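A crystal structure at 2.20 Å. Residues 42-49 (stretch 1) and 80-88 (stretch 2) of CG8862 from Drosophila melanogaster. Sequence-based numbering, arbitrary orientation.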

# COMPACT_ATOMS: atom_id res chain seq x y z
N SER B 42 -13.70 6.51 -1.21
CA SER B 42 -13.19 5.17 -0.94
C SER B 42 -12.10 5.33 0.11
O SER B 42 -11.16 6.09 -0.09
CB SER B 42 -12.64 4.53 -2.21
OG SER B 42 -11.85 3.38 -1.96
N TYR B 43 -12.26 4.65 1.25
CA TYR B 43 -11.37 4.85 2.40
C TYR B 43 -10.32 3.74 2.48
O TYR B 43 -10.66 2.55 2.39
CB TYR B 43 -12.16 4.89 3.71
CG TYR B 43 -11.34 5.36 4.89
CD1 TYR B 43 -10.82 6.66 4.94
CD2 TYR B 43 -11.06 4.49 5.96
CE1 TYR B 43 -10.05 7.09 6.04
CE2 TYR B 43 -10.29 4.91 7.06
CZ TYR B 43 -9.80 6.22 7.09
OH TYR B 43 -9.07 6.66 8.17
N ASP B 44 -9.07 4.14 2.67
CA ASP B 44 -7.97 3.19 2.82
C ASP B 44 -7.74 2.98 4.31
O ASP B 44 -7.09 3.80 4.96
CB ASP B 44 -6.72 3.75 2.12
CG ASP B 44 -5.55 2.78 2.14
OD1 ASP B 44 -5.63 1.75 2.82
OD2 ASP B 44 -4.54 3.06 1.44
N ARG B 45 -8.31 1.90 4.86
CA ARG B 45 -8.21 1.59 6.29
C ARG B 45 -6.79 1.35 6.80
O ARG B 45 -6.50 1.61 7.96
CB ARG B 45 -9.10 0.40 6.65
CG ARG B 45 -10.59 0.72 6.58
CD ARG B 45 -11.43 -0.51 6.86
NE ARG B 45 -11.29 -1.53 5.82
CZ ARG B 45 -11.74 -2.78 5.94
NH1 ARG B 45 -12.33 -3.18 7.07
NH2 ARG B 45 -11.60 -3.64 4.94
N ARG B 46 -5.92 0.84 5.92
CA ARG B 46 -4.54 0.57 6.23
C ARG B 46 -3.74 1.87 6.40
O ARG B 46 -2.89 1.98 7.29
CB ARG B 46 -3.92 -0.22 5.08
CG ARG B 46 -2.47 -0.63 5.36
CD ARG B 46 -2.03 -1.77 4.48
NE ARG B 46 -1.85 -1.39 3.08
CZ ARG B 46 -0.80 -0.70 2.61
NH1 ARG B 46 0.17 -0.28 3.41
NH2 ARG B 46 -0.72 -0.41 1.33
N ASN B 47 -4.04 2.85 5.56
CA ASN B 47 -3.27 4.09 5.53
C ASN B 47 -3.93 5.23 6.28
O ASN B 47 -3.30 6.25 6.56
CB ASN B 47 -2.94 4.46 4.08
CG ASN B 47 -1.79 3.61 3.51
OD1 ASN B 47 -0.84 3.31 4.22
ND2 ASN B 47 -1.87 3.26 2.22
N ARG B 48 -5.19 5.01 6.65
CA ARG B 48 -5.98 5.98 7.42
C ARG B 48 -6.23 7.30 6.65
O ARG B 48 -6.32 8.37 7.26
CB ARG B 48 -5.39 6.23 8.82
CG ARG B 48 -5.65 5.13 9.87
CD ARG B 48 -4.87 3.88 9.59
NE ARG B 48 -4.28 3.24 10.77
CZ ARG B 48 -4.21 1.92 10.95
NH1 ARG B 48 -4.74 1.10 10.06
NH2 ARG B 48 -3.63 1.42 12.04
N VAL B 49 -6.34 7.18 5.31
CA VAL B 49 -6.64 8.29 4.38
C VAL B 49 -7.51 7.72 3.24
O VAL B 49 -7.68 6.51 3.17
CB VAL B 49 -5.34 8.92 3.77
CG1 VAL B 49 -4.41 9.43 4.85
CG2 VAL B 49 -4.60 7.94 2.88
N SER B 80 -18.43 6.65 11.38
CA SER B 80 -18.86 5.52 10.56
C SER B 80 -17.67 4.61 10.20
O SER B 80 -17.88 3.56 9.60
CB SER B 80 -19.57 6.00 9.31
OG SER B 80 -18.62 6.49 8.38
N ILE B 81 -16.44 5.02 10.56
CA ILE B 81 -15.24 4.17 10.37
C ILE B 81 -14.94 3.42 11.69
O ILE B 81 -15.01 4.02 12.78
CB ILE B 81 -13.96 4.99 9.99
CG1 ILE B 81 -14.21 5.96 8.81
CG2 ILE B 81 -12.78 4.07 9.69
CD1 ILE B 81 -14.48 5.30 7.50
N HIS B 82 -14.61 2.13 11.59
CA HIS B 82 -14.24 1.32 12.77
C HIS B 82 -13.10 2.04 13.51
O HIS B 82 -12.18 2.55 12.87
CB HIS B 82 -13.83 -0.11 12.31
CG HIS B 82 -13.58 -1.08 13.43
ND1 HIS B 82 -12.43 -1.05 14.19
CD2 HIS B 82 -14.32 -2.11 13.90
CE1 HIS B 82 -12.49 -2.01 15.10
NE2 HIS B 82 -13.62 -2.67 14.94
N PRO B 83 -13.16 2.10 14.86
CA PRO B 83 -12.14 2.81 15.66
C PRO B 83 -10.67 2.46 15.35
O PRO B 83 -9.80 3.33 15.50
CB PRO B 83 -12.50 2.45 17.10
CG PRO B 83 -13.99 2.23 17.05
CD PRO B 83 -14.23 1.55 15.71
N PHE B 84 -10.40 1.24 14.88
CA PHE B 84 -9.03 0.81 14.57
C PHE B 84 -8.46 1.59 13.42
O PHE B 84 -7.25 1.74 13.31
CB PHE B 84 -8.98 -0.67 14.16
CG PHE B 84 -9.12 -1.65 15.30
CD1 PHE B 84 -9.41 -1.22 16.60
CD2 PHE B 84 -9.02 -3.01 15.06
CE1 PHE B 84 -9.56 -2.15 17.65
CE2 PHE B 84 -9.17 -3.94 16.07
CZ PHE B 84 -9.44 -3.51 17.38
N PHE B 85 -9.33 2.08 12.53
CA PHE B 85 -8.85 2.66 11.26
C PHE B 85 -9.13 4.15 11.09
O PHE B 85 -8.95 4.68 10.00
CB PHE B 85 -9.42 1.88 10.07
CG PHE B 85 -9.43 0.39 10.28
CD1 PHE B 85 -8.24 -0.31 10.50
CD2 PHE B 85 -10.63 -0.32 10.27
CE1 PHE B 85 -8.25 -1.70 10.71
CE2 PHE B 85 -10.65 -1.71 10.48
CZ PHE B 85 -9.46 -2.39 10.70
N ARG B 86 -9.58 4.80 12.16
CA ARG B 86 -9.88 6.24 12.14
C ARG B 86 -8.65 7.09 12.36
O ARG B 86 -7.92 6.88 13.33
CB ARG B 86 -10.80 6.60 13.27
CG ARG B 86 -12.24 6.49 12.98
CD ARG B 86 -13.02 6.74 14.25
NE ARG B 86 -14.13 5.81 14.34
CZ ARG B 86 -14.94 5.70 15.38
NH1 ARG B 86 -14.77 6.47 16.44
NH2 ARG B 86 -15.93 4.82 15.34
N SER B 87 -8.44 8.08 11.51
CA SER B 87 -7.53 9.16 11.88
C SER B 87 -8.20 10.10 12.89
O SER B 87 -9.45 10.26 12.89
CB SER B 87 -7.02 9.94 10.66
OG SER B 87 -8.10 10.41 9.88
N GLN B 88 -7.38 10.68 13.76
CA GLN B 88 -7.83 11.60 14.78
C GLN B 88 -7.05 12.90 14.71
O GLN B 88 -5.92 12.92 14.21
CB GLN B 88 -7.67 10.95 16.17
CG GLN B 88 -8.48 9.65 16.36
CD GLN B 88 -9.97 9.90 16.60
OE1 GLN B 88 -10.38 11.02 16.94
NE2 GLN B 88 -10.79 8.86 16.45
O HOH W 1 -10.24 8.91 9.34
O HOH W 2 -6.65 11.03 7.57

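What does Ile 81 bring to the contact at the start of stretch 2? Its CA-to-CB bond points toward stretch 1, and its side chain packs on the ring of Tyr 43. Ile 81 CD1 lies over one face, 4.2 Å from the centroid of the Tyr 43 ring and 26° off the ring normal, a CH-pi arrangement, while Ile 81 CG2 comes within 3.7 Å of Tyr 43 CE2. The carbonyl of Ile 81 is occupied within its own stretch: Ile 81 O accepts hydrogen bonds from Arg 86 NE at 2.5 Å and Arg 86 NH2 at 2.8 Å, so the guanidinium of Arg 86 is tied back to the carbonyl of Ile 81.

How does the part from His 82 to Phe 84 meet stretch 1? Phe 84 meets it through its carbonyl, which sits over one face of the Arg 48 guanidinium, with Phe 84 O 3.8 Å from Arg 48 NH2. The ends of the His 82 and Phe 84 side chains lead away from stretch 1. Two hydrogen bonds hold this part locally, one from Phe 84 N to His 82 ND1 at 3.1 Å and one from Phe 85 N to His 82 O at 2.9 Å.

Why is Phe 85 the centre of the contact? It has the largest area covered by the other stretch, and both its ring and its carbonyl are engaged. Arg 45 CB lies over one ring face, 4.1 Å from the centroid of the Phe 85 ring, and Arg 45 CD approaches Phe 85 CD2 to 3.5 Å, so the aliphatic part of the arginine packs against the aromatic ring. At the ring edge, Arg 48 NH1 is 3.8 Å from Phe 85 CD1; that nitrogen also donates to Arg 45 O at 2.8 Å, a bond within stretch 1 that ties the Arg 48 guanidinium to the backbone of Arg 45. Phe 85 O accepts the one direct hydrogen bond between the stretches, from Tyr 43 OH at 2.7 Å, and lies near the plane of the tyrosine ring. Arg 48 CG packs 3.3 Å from Phe 85 O.

How is the contact completed at Ser 87? Here water takes over from direct bonding. Water 1 donates to Tyr 43 OH at 2.8 Å and accepts from Ser 87 N at 2.9 Å, bridging a gap of 3.7 Å between Tyr 43 OH and Ser 87 N. Water 2 lies between the stretches as well, 2.7 Å from Arg 48 O and 2.8 Å from Ser 87 OG.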